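Local coordinates for protein lasso peptide isopeptidase AtxE2 (Asticcacaulis excentricus, PDB 5TXE) that hydrolyses the isopeptide bond of the lasso peptides astexin-2 and astexin-3, recognising mainly their loop and converting them into linear peptides, at residues G117-A122 and P190-A195; R398-E403 and P456-G461; D418-P423 and G442-G447. The protein carries 1 engineered substitution. All coordinates share one frame; numbering follows the deposited sequence.

Contact 1 (G117-A122 and P190-A195); sequences GYARNA and PGFVEA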
loop_
_atom_site.group_PDB
_atom_site.type_symbol
_atom_site.label_atom_id
_atom_site.label_comp_id
_atom_site.label_asym_id
_atom_site.label_seq_id
_atom_site.Cartn_x
_atom_site.Cartn_y
_atom_site.Cartn_z
ATOM N N GLY A 117 -6.187 -14.762 14.010
ATOM C CA GLY A 117 -7.296 -15.471 14.622
ATOM C C GLY A 117 -8.536 -14.649 14.888
ATOM O O GLY A 117 -9.566 -15.196 15.370
ATOM N N TYR A 118 -8.501 -13.371 14.517
ATOM C CA TYR A 118 -9.695 -12.550 14.497
ATOM C C TYR A 118 -10.397 -12.668 13.141
ATOM O O TYR A 118 -9.760 -12.688 12.087
ATOM C CB TYR A 118 -9.362 -11.071 14.757
ATOM C CG TYR A 118 -8.729 -10.857 16.108
ATOM C CD1 TYR A 118 -9.390 -11.239 17.282
ATOM C CD2 TYR A 118 -7.473 -10.308 16.222
ATOM C CE1 TYR A 118 -8.827 -11.059 18.518
ATOM C CE2 TYR A 118 -6.917 -10.098 17.467
ATOM C CZ TYR A 118 -7.594 -10.501 18.621
ATOM O OH TYR A 118 -7.052 -10.347 19.894
ATOM N N ALA A 119 -11.719 -12.673 13.171
ATOM C CA ALA A 119 -12.501 -12.703 11.931
ATOM C C ALA A 119 -12.390 -11.420 11.093
ATOM O O ALA A 119 -12.524 -11.439 9.862
ATOM C CB ALA A 119 -13.958 -13.001 12.244
ATOM N N ARG A 120 -12.093 -10.311 11.755
ATOM C CA ARG A 120 -11.883 -9.071 11.073
ATOM C C ARG A 120 -10.901 -8.185 11.819
ATOM O O ARG A 120 -11.236 -7.663 12.820
ATOM C CB ARG A 120 -13.197 -8.322 10.973
ATOM C CG ARG A 120 -13.062 -7.091 10.105
ATOM C CD ARG A 120 -14.394 -6.586 9.650
ATOM N NE ARG A 120 -14.972 -5.756 10.696
ATOM C CZ ARG A 120 -16.245 -5.359 10.691
ATOM N NH1 ARG A 120 -17.069 -5.735 9.700
ATOM N NH2 ARG A 120 -16.698 -4.592 11.678
ATOM N N ASN A 121 -9.682 -8.026 11.320
ATOM C CA ASN A 121 -8.679 -7.251 12.011
ATOM C C ASN A 121 -9.080 -5.765 11.901
ATOM O O ASN A 121 -9.922 -5.415 11.095
ATOM C CB ASN A 121 -7.307 -7.528 11.366
ATOM C CG ASN A 121 -6.116 -7.082 12.229
ATOM O OD1 ASN A 121 -6.206 -7.006 13.460
ATOM N ND2 ASN A 121 -4.984 -6.775 11.564
ATOM N N ALA A 122 -8.470 -4.888 12.680
ATOM C CA ALA A 122 -8.692 -3.472 12.431
ATOM C C ALA A 122 -8.304 -3.124 10.964
ATOM O O ALA A 122 -7.354 -3.651 10.451
ATOM C CB ALA A 122 -7.896 -2.633 13.402
ATOM N N PRO A 190 -22.982 -13.911 7.824
ATOM C CA PRO A 190 -23.984 -13.615 8.828
ATOM C C PRO A 190 -23.513 -14.072 10.176
ATOM O O PRO A 190 -23.938 -13.518 11.179
ATOM C CB PRO A 190 -25.194 -14.455 8.385
ATOM C CG PRO A 190 -24.656 -15.455 7.407
ATOM C CD PRO A 190 -23.528 -14.740 6.729
ATOM N N GLY A 191 -22.662 -15.095 10.239
ATOM C CA GLY A 191 -22.150 -15.543 11.561
ATOM C C GLY A 191 -21.383 -14.425 12.311
ATOM O O GLY A 191 -21.266 -14.442 13.535
ATOM N N PHE A 192 -20.813 -13.498 11.574
ATOM C CA PHE A 192 -20.009 -12.451 12.152
ATOM C C PHE A 192 -20.969 -11.525 12.874
ATOM O O PHE A 192 -20.723 -11.134 14.003
ATOM C CB PHE A 192 -19.206 -11.701 11.088
ATOM C CG PHE A 192 -18.358 -10.614 11.657
ATOM C CD1 PHE A 192 -18.902 -9.378 11.922
ATOM C CD2 PHE A 192 -17.043 -10.837 11.982
ATOM C CE1 PHE A 192 -18.122 -8.371 12.477
ATOM C CE2 PHE A 192 -16.275 -9.848 12.532
ATOM C CZ PHE A 192 -16.790 -8.606 12.783
ATOM N N VAL A 193 -22.087 -11.225 12.234
ATOM C CA VAL A 193 -23.155 -10.452 12.856
ATOM C C VAL A 193 -23.733 -11.095 14.113
ATOM O O VAL A 193 -23.929 -10.437 15.130
ATOM C CB VAL A 193 -24.282 -10.167 11.825
ATOM C CG1 VAL A 193 -25.457 -9.426 12.477
ATOM C CG2 VAL A 193 -23.741 -9.299 10.696
ATOM N N GLU A 194 -24.028 -12.374 14.048
ATOM C CA GLU A 194 -24.515 -13.085 15.206
ATOM C C GLU A 194 -23.469 -13.080 16.367
ATOM O O GLU A 194 -23.825 -13.035 17.534
ATOM C CB GLU A 194 -24.904 -14.537 14.818
ATOM C CG GLU A 194 -26.001 -14.608 13.717
ATOM C CD GLU A 194 -26.091 -15.947 12.931
ATOM O OE1 GLU A 194 -25.261 -16.890 13.145
ATOM O OE2 GLU A 194 -27.026 -16.051 12.089
ATOM N N ALA A 195 -22.203 -13.227 16.042
ATOM C CA ALA A 195 -21.168 -13.309 17.059
ATOM C C ALA A 195 -21.099 -11.939 17.752
ATOM O O ALA A 195 -20.920 -11.892 18.961
ATOM C CB ALA A 195 -19.815 -13.648 16.456
#
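F192 carries this contact, reaching from the first turn of helix 190-202 to A119 and R120 in the loop 117-122. A119 CB lies at the ring edge, in the ring plane, 3.8 Å from F192 CD2. R120 meets the same ring at two places. Its CB approaches obliquely, 3.8 Å from F192 CE2. Its guanidinium runs on past the CZ end of the ring and turns one face to it. F192 CZ sits over the centre of that guanidinium face, 3.9 Å from R120 CZ. The two planes are 38° apart, so this is a tilted contact and not a flat stack. The R120 chain crosses the phenylalanine at about a right angle.

Torsions explain both reaches. F192 has CG anti to its backbone N (chi1 -180°), which sends the ring out from the helix to the loop. R120 leaves its backbone in an extended form and bends at chi3 (83°), and this bend turns the guanidinium so that one face meets F192 CZ. An alanine in place of F192 would take away the ring, which would probably leave a gap beside A119 and the R120 guanidinium freer to turn.

Further out, R189 NH1, just before the helix, hydrogen-bonds to A119 O and ties the same two parts together. Backbone bonds join A119 to V223 and G117 to E225. Within the loop, Y118 makes a cation-pi contact with R222.

The loop is part of the substrate site. N121 ND2 and A122 O bond to the bound peptide, and W116, which binds astexin-3, directly precedes the segment. The helix lies in the connection between strands 183-188 and 230-235 of one antiparallel sheet, consistent with a blade of the beta-propeller in this prolyl oligopeptidase-type fold.

Contact 2 (R398-E403 and P456-G461); sequences RLPKVE and PLATAG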
loop_
_atom_site.group_PDB
_atom_site.type_symbol
_atom_site.label_atom_id
_atom_site.label_comp_id
_atom_site.label_asym_id
_atom_site.label_seq_id
_atom_site.Cartn_x
_atom_site.Cartn_y
_atom_site.Cartn_z
ATOM N N ARG A 398 4.582 23.132 -13.040
ATOM C CA ARG A 398 6.040 23.138 -13.056
ATOM C C ARG A 398 6.505 22.023 -12.146
ATOM O O ARG A 398 6.533 22.162 -10.919
ATOM C CB ARG A 398 6.621 24.496 -12.621
ATOM C CG ARG A 398 8.049 24.748 -13.136
ATOM C CD ARG A 398 8.321 26.250 -13.373
ATOM N NE ARG A 398 9.366 26.949 -12.578
ATOM C CZ ARG A 398 10.681 26.757 -12.718
ATOM N NH1 ARG A 398 11.141 25.806 -13.537
ATOM N NH2 ARG A 398 11.537 27.483 -12.002
ATOM N N LEU A 399 6.888 20.927 -12.768
ATOM C CA LEU A 399 7.262 19.748 -12.078
ATOM C C LEU A 399 8.704 19.794 -11.588
ATOM O O LEU A 399 9.566 20.279 -12.253
ATOM C CB LEU A 399 7.075 18.542 -12.959
ATOM C CG LEU A 399 5.652 18.246 -13.368
ATOM C CD1 LEU A 399 5.659 17.009 -14.249
ATOM C CD2 LEU A 399 4.747 17.983 -12.196
ATOM N N PRO A 400 8.951 19.286 -10.374
ATOM C CA PRO A 400 10.292 19.023 -9.889
ATOM C C PRO A 400 11.026 18.109 -10.830
ATOM O O PRO A 400 10.407 17.385 -11.640
ATOM C CB PRO A 400 10.054 18.256 -8.581
ATOM C CG PRO A 400 8.742 18.732 -8.109
ATOM C CD PRO A 400 7.929 18.959 -9.363
ATOM N N LYS A 401 12.341 18.138 -10.707
ATOM C CA LYS A 401 13.207 17.280 -11.485
ATOM C C LYS A 401 13.411 15.987 -10.664
ATOM O O LYS A 401 13.676 16.056 -9.470
ATOM C CB LYS A 401 14.525 18.034 -11.744
ATOM C CG LYS A 401 15.584 17.262 -12.545
ATOM C CD LYS A 401 16.979 17.941 -12.512
ATOM C CE LYS A 401 18.163 16.965 -12.367
ATOM N NZ LYS A 401 18.511 16.270 -13.636
ATOM N N VAL A 402 13.296 14.825 -11.310
ATOM C CA VAL A 402 13.527 13.534 -10.690
ATOM C C VAL A 402 14.724 12.791 -11.288
ATOM O O VAL A 402 14.869 12.713 -12.491
ATOM C CB VAL A 402 12.311 12.623 -10.886
ATOM C CG1 VAL A 402 12.469 11.357 -10.048
ATOM C CG2 VAL A 402 11.078 13.356 -10.450
ATOM N N GLU A 403 15.525 12.164 -10.452
ATOM C CA GLU A 403 16.641 11.412 -10.925
ATOM C C GLU A 403 16.752 10.139 -10.081
ATOM O O GLU A 403 16.786 10.205 -8.863
ATOM C CB GLU A 403 17.875 12.300 -10.783
ATOM C CG GLU A 403 19.130 11.544 -10.466
ATOM C CD GLU A 403 20.365 12.439 -10.269
ATOM O OE1 GLU A 403 20.239 13.725 -10.209
ATOM O OE2 GLU A 403 21.460 11.807 -10.143
ATOM N N PRO A 456 5.136 18.522 -3.424
ATOM C CA PRO A 456 5.040 19.757 -2.684
ATOM C C PRO A 456 6.237 20.087 -1.809
ATOM O O PRO A 456 6.604 21.248 -1.699
ATOM C CB PRO A 456 3.779 19.565 -1.871
ATOM C CG PRO A 456 2.953 18.607 -2.670
ATOM C CD PRO A 456 3.956 17.663 -3.214
ATOM N N LEU A 457 6.897 19.091 -1.211
ATOM C CA LEU A 457 8.115 19.386 -0.451
ATOM C C LEU A 457 9.228 19.960 -1.374
ATOM O O LEU A 457 9.933 20.928 -1.022
ATOM C CB LEU A 457 8.649 18.138 0.247
ATOM C CG LEU A 457 8.011 17.803 1.593
ATOM C CD1 LEU A 457 8.303 16.395 2.085
ATOM C CD2 LEU A 457 8.431 18.795 2.629
ATOM N N ALA A 458 9.404 19.349 -2.538
ATOM C CA ALA A 458 10.361 19.884 -3.490
ATOM C C ALA A 458 9.953 21.309 -3.927
ATOM O O ALA A 458 10.779 22.183 -3.976
ATOM C CB ALA A 458 10.468 18.989 -4.684
ATOM N N THR A 459 8.686 21.520 -4.213
ATOM C CA THR A 459 8.211 22.823 -4.556
ATOM C C THR A 459 8.552 23.833 -3.468
ATOM O O THR A 459 8.824 24.986 -3.748
ATOM C CB THR A 459 6.723 22.784 -4.842
ATOM O OG1 THR A 459 6.487 21.974 -6.016
ATOM C CG2 THR A 459 6.178 24.163 -5.032
ATOM N N ALA A 460 8.590 23.417 -2.230
ATOM C CA ALA A 460 8.915 24.332 -1.148
ATOM C C ALA A 460 10.385 24.553 -0.935
ATOM O O ALA A 460 10.743 25.206 0.052
ATOM C CB ALA A 460 8.324 23.807 0.148
ATOM N N GLY A 461 11.256 23.965 -1.762
ATOM C CA GLY A 461 12.687 24.241 -1.657
ATOM C C GLY A 461 13.533 23.153 -1.034
ATOM O O GLY A 461 14.699 23.360 -0.767
#
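P400 and A458 face each other through apolar carbon alone. The CB–CG bond of the proline ring is turned to the helix, and the methyl of A458 rests against it. A458 CB is 3.8 Å from P400 CG. The same methyl is 4.0 Å from P400 CB, so it sits nearly evenly against the bond. The CB of each residue is directed to the other segment. The methyl is short, and the CA atoms of P400 and A458 can therefore come to 6.5 Å of each other.

T459 borders the pair on the CG side. Its OG1 is 4.5 Å from P400 CG, a loose approach with no bond. The hydroxyl is occupied by its own helix. With chi1 at -65°, OG1 lies beside the backbone N and turns back to L455 O, one turn earlier, to which it hydrogen-bonds. V38 O is a second, weak partner. T459 borders P400 more loosely than A458 does.

The helix stops just past these residues. A460 N bonds to P456 O, and G461 N bonds to A458 O at 2.9 Å. G461 has a positive phi of 105° and closes a Schellman motif; a CB there would run into the O of A460, so glycine suits the position.

P400 comes just before strand 401-408, an outermost strand of the mixed eight-stranded sheet. V420 of the adjoining strand 414-421 touches both P400 and A458, and so completes a small apolar cluster. Helix 454-459 lies in the connection from strand 431-436 to strand 463-467. Its P456 packs on helices 40-44 and 643-662, and the latter also receives L457.

Contact 3 (D418-P423 and G442-G447); sequences DLVLPP and GFLRGG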
loop_
_atom_site.group_PDB
_atom_site.type_symbol
_atom_site.label_atom_id
_atom_site.label_comp_id
_atom_site.label_asym_id
_atom_site.label_seq_id
_atom_site.Cartn_x
_atom_site.Cartn_y
_atom_site.Cartn_z
ATOM N N ASP A 418 14.828 7.550 -5.326
ATOM C CA ASP A 418 14.611 8.681 -6.217
ATOM C C ASP A 418 14.940 9.984 -5.524
ATOM O O ASP A 418 14.576 10.173 -4.388
ATOM C CB ASP A 418 13.186 8.674 -6.770
ATOM C CG ASP A 418 12.953 7.529 -7.814
ATOM O OD1 ASP A 418 13.736 7.449 -8.816
ATOM O OD2 ASP A 418 12.020 6.691 -7.635
ATOM N N LEU A 419 15.710 10.842 -6.201
ATOM C CA LEU A 419 16.036 12.151 -5.762
ATOM C C LEU A 419 15.100 13.103 -6.482
ATOM O O LEU A 419 14.961 13.053 -7.694
ATOM C CB LEU A 419 17.479 12.455 -6.060
ATOM C CG LEU A 419 17.890 13.899 -5.808
ATOM C CD1 LEU A 419 17.789 14.232 -4.333
ATOM C CD2 LEU A 419 19.310 14.199 -6.315
ATOM N N VAL A 420 14.459 13.987 -5.724
ATOM C CA VAL A 420 13.568 14.968 -6.305
ATOM C C VAL A 420 14.083 16.323 -5.970
ATOM O O VAL A 420 14.390 16.589 -4.805
ATOM C CB VAL A 420 12.178 14.808 -5.722
ATOM C CG1 VAL A 420 11.165 15.683 -6.441
ATOM C CG2 VAL A 420 11.757 13.334 -5.760
ATOM N N LEU A 421 14.221 17.208 -6.954
ATOM C CA LEU A 421 14.775 18.546 -6.687
ATOM C C LEU A 421 13.780 19.615 -7.013
ATOM O O LEU A 421 12.948 19.445 -7.879
ATOM C CB LEU A 421 16.031 18.781 -7.512
ATOM C CG LEU A 421 17.151 17.792 -7.151
ATOM C CD1 LEU A 421 18.286 17.771 -8.196
ATOM C CD2 LEU A 421 17.724 18.117 -5.801
ATOM N N PRO A 422 13.885 20.756 -6.357
ATOM C CA PRO A 422 12.957 21.825 -6.667
ATOM C C PRO A 422 13.018 22.218 -8.121
ATOM O O PRO A 422 14.085 22.145 -8.704
ATOM C CB PRO A 422 13.458 22.985 -5.834
ATOM C CG PRO A 422 14.316 22.379 -4.785
ATOM C CD PRO A 422 14.890 21.130 -5.355
ATOM N N PRO A 423 11.880 22.616 -8.714
ATOM C CA PRO A 423 11.867 23.073 -10.126
ATOM C C PRO A 423 12.978 24.089 -10.566
ATOM O O PRO A 423 13.520 23.946 -11.659
ATOM C CB PRO A 423 10.461 23.681 -10.280
ATOM C CG PRO A 423 9.644 23.126 -9.149
ATOM C CD PRO A 423 10.605 22.889 -8.031
ATOM N N GLY A 442 6.544 3.882 -8.013
ATOM C CA GLY A 442 5.419 4.396 -8.788
ATOM C C GLY A 442 5.421 5.887 -8.682
ATOM O O GLY A 442 6.488 6.506 -8.610
ATOM N N PHE A 443 4.214 6.452 -8.679
ATOM C CA PHE A 443 4.046 7.889 -8.681
ATOM C C PHE A 443 4.532 8.467 -7.344
ATOM O O PHE A 443 4.267 7.910 -6.308
ATOM C CB PHE A 443 2.596 8.233 -8.979
ATOM C CG PHE A 443 2.289 9.660 -8.833
ATOM C CD1 PHE A 443 3.005 10.619 -9.557
ATOM C CD2 PHE A 443 1.280 10.089 -7.918
ATOM C CE1 PHE A 443 2.749 11.996 -9.371
ATOM C CE2 PHE A 443 1.006 11.457 -7.749
ATOM C CZ PHE A 443 1.740 12.415 -8.476
ATOM N N LEU A 444 5.304 9.527 -7.398
ATOM C CA LEU A 444 5.781 10.201 -6.179
ATOM C C LEU A 444 4.652 11.003 -5.572
ATOM O O LEU A 444 4.412 12.134 -5.977
ATOM C CB LEU A 444 6.933 11.112 -6.535
ATOM C CG LEU A 444 8.174 10.359 -7.083
ATOM C CD1 LEU A 444 9.227 11.356 -7.513
ATOM C CD2 LEU A 444 8.775 9.384 -6.113
ATOM N N ARG A 445 3.903 10.386 -4.652
ATOM C CA ARG A 445 2.704 11.002 -4.079
ATOM C C ARG A 445 3.049 11.337 -2.620
ATOM O O ARG A 445 3.570 12.434 -2.371
ATOM C CB ARG A 445 1.520 10.065 -4.247
ATOM C CG ARG A 445 0.170 10.534 -3.745
ATOM C CD ARG A 445 -1.023 9.596 -3.924
ATOM N NE ARG A 445 -1.497 9.434 -5.270
ATOM C CZ ARG A 445 -2.488 10.127 -5.790
ATOM N NH1 ARG A 445 -3.058 11.118 -5.133
ATOM N NH2 ARG A 445 -2.848 9.851 -7.004
ATOM N N GLY A 446 2.841 10.409 -1.686
ATOM C CA GLY A 446 3.087 10.704 -0.256
ATOM C C GLY A 446 3.932 9.656 0.438
ATOM O O GLY A 446 3.997 9.594 1.673
ATOM N N GLY A 447 4.609 8.821 -0.348
ATOM C CA GLY A 447 5.372 7.714 0.223
ATOM C C GLY A 447 4.422 6.709 0.800
ATOM O O GLY A 447 3.231 6.756 0.512
#
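The D418 carboxylate is held at both oxygens beside L444. OD1 forms a salt bridge with R404 NE, and OD2 takes a hydrogen bond with S440 OG. Those two partners would hold the carboxylate against rotation. OD2 also borders the apolar side, 4.5 Å from L444 CD2.

The closest approach is made by V420, whose CG2 is 3.7 Å from L444 CD1. With chi1 at -172°, V420 CG2 stands anti to the carbonyl carbon, beside the backbone N, and is the methyl that meets the leucine. L444 reaches out from the loop with its CD1 branch extended (chi2 175°). The valine and leucine side chains run in opposite directions and meet methyl to methyl. D418 and V420, two apart on the strand, thus present a polar and an apolar group to the same leucine.

L444 and S440 belong to the loop that follows strand 431-436. This loop also carries Y438, a catalytically important residue whose side chain is about 12 Å from that of L444. Strand 414-421 runs between strands 401-408 and 463-467. L444 lies over this part of the sheet, touching V402 and S466, while I454 of helix 454-459 packs on both V420 and L444.

Along the chain contact 1 comes first, and contact 3 is nested inside the loop closed by contact 2. Contacts 2 and 3 have centres about 7 Å apart and share the edge of the mixed sheet in the alpha/beta-hydrolase part. Strands 401-408 and 414-421 are neighbours there: K401 O lies 2.8 Å from L421 N, and E403 O lies 2.9 Å from L419 N. Contact 1 belongs to the propeller part, on the opposite side of the chain's centre. Its centre is about 45 Å from that of contact 2 and about 40 Å from that of contact 3. One contact therefore borders the bound lasso peptide; the others pack a helix and a loop against the sheet edge.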